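Long-range contacts in phosphonate monoester hydrolase (Ruegeria pomeroyi, PDB 4UPK), which is a hydrolase of the sulfatase family, within the alkaline phosphatase superfamily: residues Asn408-Arg413 and Thr533-Asp538; Gly412-Arg416 and Ser425-Gln429. All coordinates share one frame; numbering follows the deposited sequence.

Contact 1. Residues Asn408-Arg413 and Thr533-Asp538; sequences NAVDGR and TQRRYD
The anchored C-terminal tail of the chain meets the loop after helix 394-402 here, and the side chains of Arg-536 and Tyr-537 plug into the curve of that loop. Extended from CG to NE, with CG anti to the backbone N (chi1 -170°), Arg-536 carries its guanidinium end-on to Asp-411. NH1 and NH2 of Arg-536 both grip OD1 of Asp-411, at 2.8 and 3.0 Å, while Tyr-94 N and Asn-97 ND2 hold its OD2. A nearly straight bond also runs from NH1 of Arg-536 to Asn-408 O (3.2 Å), close to the guanidinium plane, so one nitrogen serves two acceptors. The Asn-408 amide bridges the tail backbone: ND2 of Asn-408 gives to Gln-534 O at 2.8 Å, and OD1 takes Arg-536 N from above the carbonyl plane. Tyr-537 donates through OH to Asp-411 O (2.7 Å). The ring of Tyr-537 is sandwiched, with CG of Arg-413 3.6 Å from its centroid in a CH-pi contact over one face and CG of Arg-536 over the opposite face. Ser-455 of the second subunit packs on Arg-536, placing this C-terminal tail, tied down by an arginine-aspartate salt bridge and a tyrosine hydroxyl, beside a subunit interface.

Contact 2. Residues Gly412-Arg416 and Ser425-Gln429; sequences GRSLR and SDWRQ
Arg-413 reaches across to Asp-426 and holds it with two nitrogens. NH2 of Arg-413 meets OD1 of Asp-426 at 2.9 Å in a salt bridge with a nearly straight N-H, and NH1 of Arg-413 donates to the backbone O of Asp-426, also at 2.9 Å. Both acceptors lie close to the guanidinium plane, whereas from the acceptors' side the donors stand well above the carboxylate and carbonyl planes; the guanidinium and carboxylate planes are 75° apart. With its CG between the backbone N and the carbonyl carbon (chi1 63°), Asp-426 presents OD1 and its backbone O to the same guanidinium.

Trp-427 packs against the same arginine. CE3 of Trp-427 lies over the centre of one guanidinium face, 4.0 Å from CZ of Arg-413, but the indole is inclined by 50°, so the two groups are not stacked flat. Farther back along the arginine, CB of Arg-413 rests 3.7 Å from CZ3 of Trp-427, and the backbone O of Arg-413 comes to the ring edge near its plane. Leu-415 crosses the indole at about a right angle, CD2 of Leu-415 lying 3.5 Å from CZ2 of Trp-427.

In the second shell, Pro-388 O accepts from NE1 of Trp-427, Phe-418 meets the indole edge-to-face, and Leu-415 packs on Leu-372 and Ile-374 of strand 372-375. Asp-393 OD1 receives Arg-413 N and forms a salt bridge with NH2 of Arg-428, pinning both segments to one carboxylate. Ser-414 OG accepts from Arg-416 N at 3.3 Å and also bonds to Asp-400. Ser-414 thus makes a capping bond at the turn into helix 416-419, and the chain after that helix folds back over this turn through buried Trp-427.

In the fold
From the N terminus, the chain runs through the mixed sheet and helix 394-402 before reaching 408-416, the loop from which both contacts start. Contact 2 closes the short loop, with eight residues between its segments, around helix 416-419. Contact 1 closes the long one: its 119 intervening residues include the four-stranded antiparallel sheet, helix 499-515 and the hairpin of strands 524-527 and 530-533. The shorter closure therefore nests within the longer, overlapping it at Gly-412 and Arg-413. The centres of the two contacts lie about 12 Å apart. Arg-413 joins them, and Asp-426 and Asp-538 approach one another beside its guanidinium, which probably eases their like charges.

Contact 1. Residues Asn408-Arg413 and Thr533-Asp538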
# COMPACT_ATOMS: atom_id res chain seq x y z
N ASN A 408 -19.04 8.28 0.32
CA ASN A 408 -19.65 8.84 -0.89
C ASN A 408 -19.77 7.78 -2.01
O ASN A 408 -20.68 7.89 -2.84
CB ASN A 408 -18.88 10.07 -1.39
CG ASN A 408 -19.19 11.36 -0.67
OD1 ASN A 408 -20.14 11.48 0.11
ND2 ASN A 408 -18.41 12.38 -0.97
N ALA A 409 -18.90 6.75 -2.00
CA ALA A 409 -18.93 5.62 -2.95
C ALA A 409 -20.28 4.87 -2.93
O ALA A 409 -20.68 4.29 -3.93
CB ALA A 409 -17.79 4.66 -2.64
N VAL A 410 -20.97 4.89 -1.78
CA VAL A 410 -22.26 4.22 -1.58
C VAL A 410 -23.37 4.91 -2.38
O VAL A 410 -23.69 6.08 -2.14
CB VAL A 410 -22.59 4.03 -0.06
CG1 VAL A 410 -24.00 3.49 0.16
CG2 VAL A 410 -21.56 3.12 0.61
N ASP A 411 -23.93 4.17 -3.34
CA ASP A 411 -25.03 4.61 -4.21
C ASP A 411 -26.39 4.55 -3.50
O ASP A 411 -27.29 5.31 -3.86
CB ASP A 411 -25.10 3.74 -5.48
CG ASP A 411 -23.89 3.87 -6.40
OD1 ASP A 411 -23.49 5.02 -6.69
OD2 ASP A 411 -23.40 2.84 -6.88
N GLY A 412 -26.52 3.62 -2.54
CA GLY A 412 -27.73 3.42 -1.76
C GLY A 412 -28.00 4.52 -0.77
O GLY A 412 -27.10 5.29 -0.42
N ARG A 413 -29.25 4.60 -0.31
CA ARG A 413 -29.70 5.60 0.64
C ARG A 413 -30.33 4.91 1.86
O ARG A 413 -31.02 3.90 1.72
CB ARG A 413 -30.71 6.55 -0.02
CG ARG A 413 -30.09 7.47 -1.07
CD ARG A 413 -31.11 8.41 -1.70
NE ARG A 413 -31.74 9.30 -0.73
CZ ARG A 413 -32.76 10.11 -1.02
NH1 ARG A 413 -33.23 10.18 -2.25
NH2 ARG A 413 -33.30 10.86 -0.07
N THR A 533 -13.97 17.68 0.92
CA THR A 533 -15.05 16.79 0.46
C THR A 533 -16.46 17.34 0.66
O THR A 533 -16.70 18.12 1.58
CB THR A 533 -14.87 15.36 0.98
OG1 THR A 533 -15.70 14.48 0.20
CG2 THR A 533 -15.17 15.21 2.47
N GLN A 534 -17.39 16.93 -0.24
CA GLN A 534 -18.80 17.28 -0.25
C GLN A 534 -19.59 15.99 -0.04
O GLN A 534 -19.32 15.00 -0.71
CB GLN A 534 -19.19 17.96 -1.58
CG GLN A 534 -20.62 18.51 -1.66
CD GLN A 534 -20.94 19.56 -0.61
OE1 GLN A 534 -20.36 20.66 -0.58
NE2 GLN A 534 -21.90 19.26 0.25
N ARG A 535 -20.52 15.99 0.93
CA ARG A 535 -21.40 14.87 1.30
C ARG A 535 -22.36 14.57 0.14
O ARG A 535 -22.97 15.50 -0.39
CB ARG A 535 -22.17 15.24 2.57
CG ARG A 535 -22.89 14.08 3.23
CD ARG A 535 -23.09 14.35 4.71
NE ARG A 535 -24.43 14.85 5.03
CZ ARG A 535 -25.29 14.24 5.84
NH1 ARG A 535 -24.97 13.09 6.43
NH2 ARG A 535 -26.49 14.77 6.07
N ARG A 536 -22.45 13.29 -0.28
CA ARG A 536 -23.28 12.87 -1.42
C ARG A 536 -24.76 12.99 -1.16
O ARG A 536 -25.51 13.52 -1.99
CB ARG A 536 -22.93 11.44 -1.87
CG ARG A 536 -23.57 11.05 -3.19
CD ARG A 536 -23.31 9.60 -3.53
NE ARG A 536 -24.15 9.14 -4.64
CZ ARG A 536 -23.93 8.02 -5.33
NH1 ARG A 536 -22.90 7.25 -5.04
NH2 ARG A 536 -24.75 7.69 -6.33
N TYR A 537 -25.18 12.45 -0.02
CA TYR A 537 -26.57 12.40 0.36
C TYR A 537 -27.03 13.37 1.42
O TYR A 537 -26.57 13.37 2.58
CB TYR A 537 -27.06 10.97 0.53
CG TYR A 537 -27.10 10.19 -0.77
CD1 TYR A 537 -27.93 10.58 -1.82
CD2 TYR A 537 -26.37 9.01 -0.92
CE1 TYR A 537 -28.03 9.82 -2.98
CE2 TYR A 537 -26.46 8.24 -2.08
CZ TYR A 537 -27.30 8.65 -3.11
OH TYR A 537 -27.39 7.93 -4.27
N ASP A 538 -27.90 14.25 0.94
CA ASP A 538 -28.67 15.37 1.48
C ASP A 538 -28.80 15.47 2.99
O ASP A 538 -29.05 14.44 3.65
CB ASP A 538 -30.06 15.36 0.80
CG ASP A 538 -30.07 14.56 -0.50
OD1 ASP A 538 -29.30 14.91 -1.43
OD2 ASP A 538 -30.78 13.53 -0.56
OXT ASP A 538 -28.72 16.62 3.50

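Contact 2. Residues Gly412-Arg416 and Ser425-Gln429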
# COMPACT_ATOMS: atom_id res chain seq x y z
N GLY A 412 -26.52 3.62 -2.54
CA GLY A 412 -27.73 3.42 -1.76
C GLY A 412 -28.00 4.52 -0.77
O GLY A 412 -27.10 5.29 -0.42
N ARG A 413 -29.25 4.60 -0.31
CA ARG A 413 -29.70 5.60 0.64
C ARG A 413 -30.33 4.91 1.86
O ARG A 413 -31.02 3.90 1.72
CB ARG A 413 -30.71 6.55 -0.02
CG ARG A 413 -30.09 7.47 -1.07
CD ARG A 413 -31.11 8.41 -1.70
NE ARG A 413 -31.74 9.30 -0.73
CZ ARG A 413 -32.76 10.11 -1.02
NH1 ARG A 413 -33.23 10.18 -2.25
NH2 ARG A 413 -33.30 10.86 -0.07
N SER A 414 -30.07 5.46 3.05
CA SER A 414 -30.59 4.96 4.32
C SER A 414 -32.12 4.83 4.32
O SER A 414 -32.83 5.75 3.90
CB SER A 414 -30.14 5.86 5.46
OG SER A 414 -30.60 5.39 6.72
N LEU A 415 -32.61 3.68 4.80
CA LEU A 415 -34.03 3.39 4.92
C LEU A 415 -34.58 3.83 6.28
O LEU A 415 -35.76 3.61 6.55
CB LEU A 415 -34.28 1.88 4.73
CG LEU A 415 -33.96 1.30 3.36
CD1 LEU A 415 -34.26 -0.18 3.34
CD2 LEU A 415 -34.72 2.00 2.25
N ARG A 416 -33.72 4.45 7.12
CA ARG A 416 -34.08 4.93 8.45
C ARG A 416 -35.34 5.81 8.50
O ARG A 416 -36.17 5.50 9.35
CB ARG A 416 -32.88 5.55 9.17
CG ARG A 416 -32.89 5.31 10.66
CD ARG A 416 -31.68 5.89 11.31
NE ARG A 416 -31.82 5.97 12.76
CZ ARG A 416 -30.91 6.48 13.57
NH1 ARG A 416 -29.76 6.95 13.08
NH2 ARG A 416 -31.12 6.51 14.88
N SER A 425 -39.09 13.02 0.74
CA SER A 425 -39.80 13.60 -0.41
C SER A 425 -39.06 13.42 -1.75
O SER A 425 -39.70 13.43 -2.80
CB SER A 425 -40.13 15.07 -0.17
OG SER A 425 -40.84 15.25 1.04
N ASP A 426 -37.72 13.26 -1.71
CA ASP A 426 -36.88 13.09 -2.89
C ASP A 426 -36.47 11.59 -3.11
O ASP A 426 -35.46 11.30 -3.75
CB ASP A 426 -35.65 14.00 -2.79
CG ASP A 426 -34.71 13.72 -1.62
OD1 ASP A 426 -35.12 12.98 -0.67
OD2 ASP A 426 -33.57 14.25 -1.62
N TRP A 427 -37.29 10.65 -2.57
CA TRP A 427 -37.03 9.21 -2.68
C TRP A 427 -37.22 8.73 -4.10
O TRP A 427 -37.84 9.40 -4.93
CB TRP A 427 -37.93 8.41 -1.70
CG TRP A 427 -37.46 7.00 -1.48
CD1 TRP A 427 -37.98 5.86 -2.01
CD2 TRP A 427 -36.31 6.60 -0.71
NE1 TRP A 427 -37.20 4.78 -1.67
CE2 TRP A 427 -36.17 5.20 -0.87
CE3 TRP A 427 -35.36 7.29 0.07
CZ2 TRP A 427 -35.14 4.48 -0.24
CZ3 TRP A 427 -34.34 6.58 0.67
CH2 TRP A 427 -34.24 5.18 0.53
N ARG A 428 -36.69 7.55 -4.37
CA ARG A 428 -36.76 6.79 -5.62
C ARG A 428 -38.18 6.71 -6.15
O ARG A 428 -39.10 6.53 -5.36
CB ARG A 428 -36.38 5.36 -5.27
CG ARG A 428 -35.41 4.77 -6.22
CD ARG A 428 -35.03 3.43 -5.69
NE ARG A 428 -33.67 3.49 -5.18
CZ ARG A 428 -33.34 3.30 -3.91
NH1 ARG A 428 -34.26 3.01 -3.01
NH2 ARG A 428 -32.06 3.37 -3.55
N GLN A 429 -38.37 6.82 -7.48
CA GLN A 429 -39.69 6.63 -8.10
C GLN A 429 -39.70 5.40 -9.05
O GLN A 429 -40.73 5.05 -9.64
CB GLN A 429 -40.21 7.91 -8.73
CG GLN A 429 -40.72 8.87 -7.66
CD GLN A 429 -41.37 10.08 -8.23
OE1 GLN A 429 -40.74 11.13 -8.41
NE2 GLN A 429 -42.66 9.97 -8.53